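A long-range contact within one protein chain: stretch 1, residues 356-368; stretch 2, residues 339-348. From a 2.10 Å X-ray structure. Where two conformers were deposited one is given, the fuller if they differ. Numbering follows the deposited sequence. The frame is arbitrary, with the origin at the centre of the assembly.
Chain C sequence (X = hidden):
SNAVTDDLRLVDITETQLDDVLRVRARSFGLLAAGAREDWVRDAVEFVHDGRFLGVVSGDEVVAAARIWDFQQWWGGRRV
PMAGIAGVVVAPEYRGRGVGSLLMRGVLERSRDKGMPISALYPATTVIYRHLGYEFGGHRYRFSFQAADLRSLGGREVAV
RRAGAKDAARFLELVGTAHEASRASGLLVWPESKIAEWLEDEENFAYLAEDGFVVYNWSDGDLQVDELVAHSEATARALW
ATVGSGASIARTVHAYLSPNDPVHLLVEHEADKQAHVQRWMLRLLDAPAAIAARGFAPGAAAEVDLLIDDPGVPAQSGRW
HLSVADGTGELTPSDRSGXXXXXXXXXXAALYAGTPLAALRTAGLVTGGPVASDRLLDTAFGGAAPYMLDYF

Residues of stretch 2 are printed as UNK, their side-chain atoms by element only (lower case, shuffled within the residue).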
# COMPACT_ATOMS: atom_id res chain seq x y z
N PRO C 356 -33.82 14.96 11.64
CA PRO C 356 -34.27 15.79 12.78
C PRO C 356 -34.45 17.27 12.39
O PRO C 356 -33.67 17.80 11.59
CB PRO C 356 -33.12 15.67 13.79
CG PRO C 356 -32.32 14.47 13.38
CD PRO C 356 -32.52 14.31 11.89
N LEU C 357 -35.46 17.92 12.97
CA LEU C 357 -35.74 19.31 12.63
C LEU C 357 -34.57 20.22 13.01
O LEU C 357 -34.27 21.18 12.30
CB LEU C 357 -37.03 19.79 13.31
CG LEU C 357 -38.30 19.81 12.46
CD1 LEU C 357 -38.22 20.83 11.34
CD2 LEU C 357 -38.57 18.45 11.90
N ALA C 358 -33.92 19.91 14.13
CA ALA C 358 -32.75 20.67 14.56
C ALA C 358 -31.71 20.77 13.44
O ALA C 358 -31.19 21.86 13.15
CB ALA C 358 -32.14 20.05 15.80
N ALA C 359 -31.42 19.64 12.80
CA ALA C 359 -30.45 19.62 11.71
C ALA C 359 -30.91 20.41 10.49
O ALA C 359 -30.10 21.06 9.82
CB ALA C 359 -30.11 18.18 11.31
N LEU C 360 -32.21 20.32 10.18
CA LEU C 360 -32.76 21.02 9.02
C LEU C 360 -32.73 22.54 9.21
O LEU C 360 -32.57 23.29 8.24
CB LEU C 360 -34.20 20.57 8.76
CG LEU C 360 -34.37 19.10 8.44
CD1 LEU C 360 -35.82 18.80 8.18
CD2 LEU C 360 -33.52 18.73 7.24
N ARG C 361 -32.91 22.98 10.44
CA ARG C 361 -32.89 24.41 10.71
C ARG C 361 -31.45 24.92 10.63
O ARG C 361 -31.19 25.95 10.02
CB ARG C 361 -33.48 24.72 12.08
CG ARG C 361 -34.98 24.51 12.15
CD ARG C 361 -35.54 25.13 13.43
NE ARG C 361 -36.99 24.91 13.53
CZ ARG C 361 -37.90 25.75 13.04
NH1 ARG C 361 -39.19 25.47 13.18
NH2 ARG C 361 -37.53 26.86 12.42
N THR C 362 -30.53 24.18 11.23
CA THR C 362 -29.11 24.54 11.14
C THR C 362 -28.61 24.51 9.70
O THR C 362 -27.82 25.35 9.30
CB THR C 362 -28.24 23.65 12.04
OG1 THR C 362 -28.71 23.76 13.39
CG2 THR C 362 -26.76 24.07 11.98
N ALA C 363 -29.09 23.57 8.90
CA ALA C 363 -28.72 23.53 7.49
C ALA C 363 -29.44 24.59 6.64
O ALA C 363 -29.14 24.75 5.46
CB ALA C 363 -28.96 22.15 6.92
N GLY C 364 -30.40 25.30 7.23
CA GLY C 364 -31.16 26.33 6.52
C GLY C 364 -32.25 25.80 5.57
O GLY C 364 -32.79 26.54 4.75
N LEU C 365 -32.56 24.51 5.68
CA LEU C 365 -33.49 23.87 4.73
C LEU C 365 -34.92 24.08 5.17
O LEU C 365 -35.87 23.86 4.42
CB LEU C 365 -33.19 22.37 4.64
CG LEU C 365 -32.24 21.95 3.52
CD1 LEU C 365 -31.25 23.04 3.19
CD2 LEU C 365 -31.54 20.65 3.86
N VAL C 366 -35.06 24.53 6.41
CA VAL C 366 -36.35 24.68 7.05
C VAL C 366 -36.31 25.98 7.86
O VAL C 366 -35.32 26.24 8.55
CB VAL C 366 -36.59 23.46 7.95
CG1 VAL C 366 -37.21 23.85 9.26
CG2 VAL C 366 -37.37 22.38 7.21
N THR C 367 -37.36 26.79 7.78
CA THR C 367 -37.35 28.12 8.40
C THR C 367 -38.71 28.47 9.04
O THR C 367 -39.75 28.00 8.59
CB THR C 367 -36.91 29.20 7.36
OG1 THR C 367 -36.24 30.28 8.00
CG2 THR C 367 -38.09 29.73 6.58
N GLY C 368 -38.69 29.26 10.12
CA GLY C 368 -39.91 29.72 10.76
C GLY C 368 -40.70 28.68 11.56
O GLY C 368 -40.26 27.55 11.77
N UNK C 339 -47.94 32.11 11.82
CA UNK C 339 -46.58 31.56 11.76
C UNK C 339 -46.60 30.07 11.41
O UNK C 339 -47.42 29.30 11.93
c UNK C 339 -45.81 31.80 13.06
c UNK C 339 -44.35 31.32 13.00
o UNK C 339 -43.82 30.92 14.05
o UNK C 339 -43.74 31.34 11.90
N UNK C 340 -45.70 29.67 10.52
CA UNK C 340 -45.73 28.30 10.02
C UNK C 340 -44.33 27.85 9.66
O UNK C 340 -43.51 28.65 9.19
c UNK C 340 -46.81 26.71 8.32
c UNK C 340 -46.69 28.17 8.80
c UNK C 340 -46.25 29.09 7.66
N UNK C 341 -44.04 26.57 9.90
CA UNK C 341 -42.81 25.98 9.41
C UNK C 341 -42.80 26.06 7.88
O UNK C 341 -43.72 25.58 7.21
c UNK C 341 -41.44 23.81 9.40
c UNK C 341 -40.37 24.03 10.43
c UNK C 341 -42.72 24.52 9.86
c UNK C 341 -41.66 22.33 9.17
N UNK C 342 -41.74 26.66 7.34
CA UNK C 342 -41.60 26.83 5.89
C UNK C 342 -40.46 25.95 5.38
O UNK C 342 -39.38 25.91 5.98
c UNK C 342 -41.83 30.55 6.63
c UNK C 342 -42.39 29.24 6.11
c UNK C 342 -41.32 28.30 5.57
n UNK C 342 -42.45 31.07 7.68
o UNK C 342 -40.86 31.07 6.10
N UNK C 343 -40.69 25.24 4.28
CA UNK C 343 -39.66 24.39 3.67
C UNK C 343 -39.72 24.36 2.16
O UNK C 343 -40.79 24.53 1.57
c UNK C 343 -40.83 22.37 5.05
c UNK C 343 -40.45 20.94 5.43
c UNK C 343 -42.17 22.39 4.36
c UNK C 343 -39.72 22.94 4.18
N UNK C 344 -38.57 24.14 1.54
CA UNK C 344 -38.50 23.93 0.10
C UNK C 344 -38.55 22.43 -0.14
O UNK C 344 -38.81 21.66 0.79
N UNK C 345 -38.28 22.01 -1.38
CA UNK C 345 -38.28 20.59 -1.72
C UNK C 345 -37.23 19.77 -0.95
O UNK C 345 -37.52 18.65 -0.50
o UNK C 345 -37.96 19.03 -3.56
c UNK C 345 -38.10 20.40 -3.23
N UNK C 346 -36.02 20.31 -0.81
CA UNK C 346 -34.97 19.61 -0.07
C UNK C 346 -35.38 19.34 1.39
O UNK C 346 -35.24 18.22 1.89
n UNK C 346 -28.95 21.40 0.66
c UNK C 346 -31.91 21.58 -1.52
n UNK C 346 -30.86 21.14 -0.59
n UNK C 346 -29.71 23.16 -0.63
c UNK C 346 -29.84 21.90 -0.19
c UNK C 346 -33.08 20.62 -1.54
c UNK C 346 -33.67 20.42 -0.12
N UNK C 347 -35.92 20.35 2.07
CA UNK C 347 -36.31 20.20 3.46
C UNK C 347 -37.49 19.25 3.60
O UNK C 347 -37.56 18.43 4.53
N UNK C 348 -38.44 19.37 2.68
CA UNK C 348 -39.59 18.47 2.64
C UNK C 348 -39.14 17.00 2.54
O UNK C 348 -39.56 16.14 3.33
c UNK C 348 -42.61 18.17 2.47
c UNK C 348 -42.44 18.40 -0.04
c UNK C 348 -40.46 18.84 1.44
c UNK C 348 -41.72 18.00 1.26
O HOH W 1 -35.89 23.26 1.80

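Position 339 carries two carbons, the second bearing two oxygens; one of these oxygens lies 4.1 Å from the C of Gly 368. This is Asp 339, whose charged group sits at the exposed edge of the contact.

At position 340 a single carbon carries two more, and the CA-to-CB bond points away from stretch 1. The residue is Val 340, buried on the far side; its backbone O approaches the C of Gly 368 at 3.7 Å.

Position 341 has four carbons forked at the second. One end carbon of the fork lies 3.4 Å from Val 366 CG1, 4.0 Å from Leu 357 CD1 and 3.3 Å from Arg 361 NH1. This is Leu 341; a branched hydrocarbon suits a pocket that is largely apolar.

Position 342 shows three carbons, the third bearing one oxygen and one nitrogen. It shares a sheet face with Thr 367, whose CG2 is 3.1 Å from that oxygen. The amide identifies Gln 342, and its NE2 makes a weak hydrogen bond to Val 340 O (3.0 Å). A polar side chain fits this partly exposed face.

Position 343 again has four carbons forked at the second, on the other face with Val 366; an end carbon lies 3.8 Å from Val 366 CG2. This is Leu 343, buried there.

Position 344 has no side-chain atoms, so it is Gly 344, the N-cap of the following helix.

Position 345 has one carbon and one oxygen. Ser 345 points away, and its hydroxyl is bonded elsewhere in the structure.

Position 346 has three carbons, a nitrogen, then a carbon with two more nitrogens, one of them 3.8 Å from Leu 365 CD1. This is Arg 346, whose guanidinium offers one face to Leu 365, so apolar contact leaves its edge free for polar partners.

Position 347 lacks a side chain. A CB on Gly 347 would clash with Leu 365 O; its absence lets Leu 365 O come within 3.8 Å of Gly 347 CA.

Position 348 has four carbons forked at the second; Leu 348 turns away into buried surroundings.

The contact is held by a short antiparallel pairing: Gln 342 N donates to Thr 367 O (2.7 Å), and Thr 367 N to Gln 342 O (2.8 Å). Beside it, a water accepts from Gly 344 N (2.8 Å) and Gly 347 N (2.9 Å) and donates to Leu 365 O (2.7 Å), joining the helix start to stretch 1.

Stretch 2 339-348: DVLQLGSRGL
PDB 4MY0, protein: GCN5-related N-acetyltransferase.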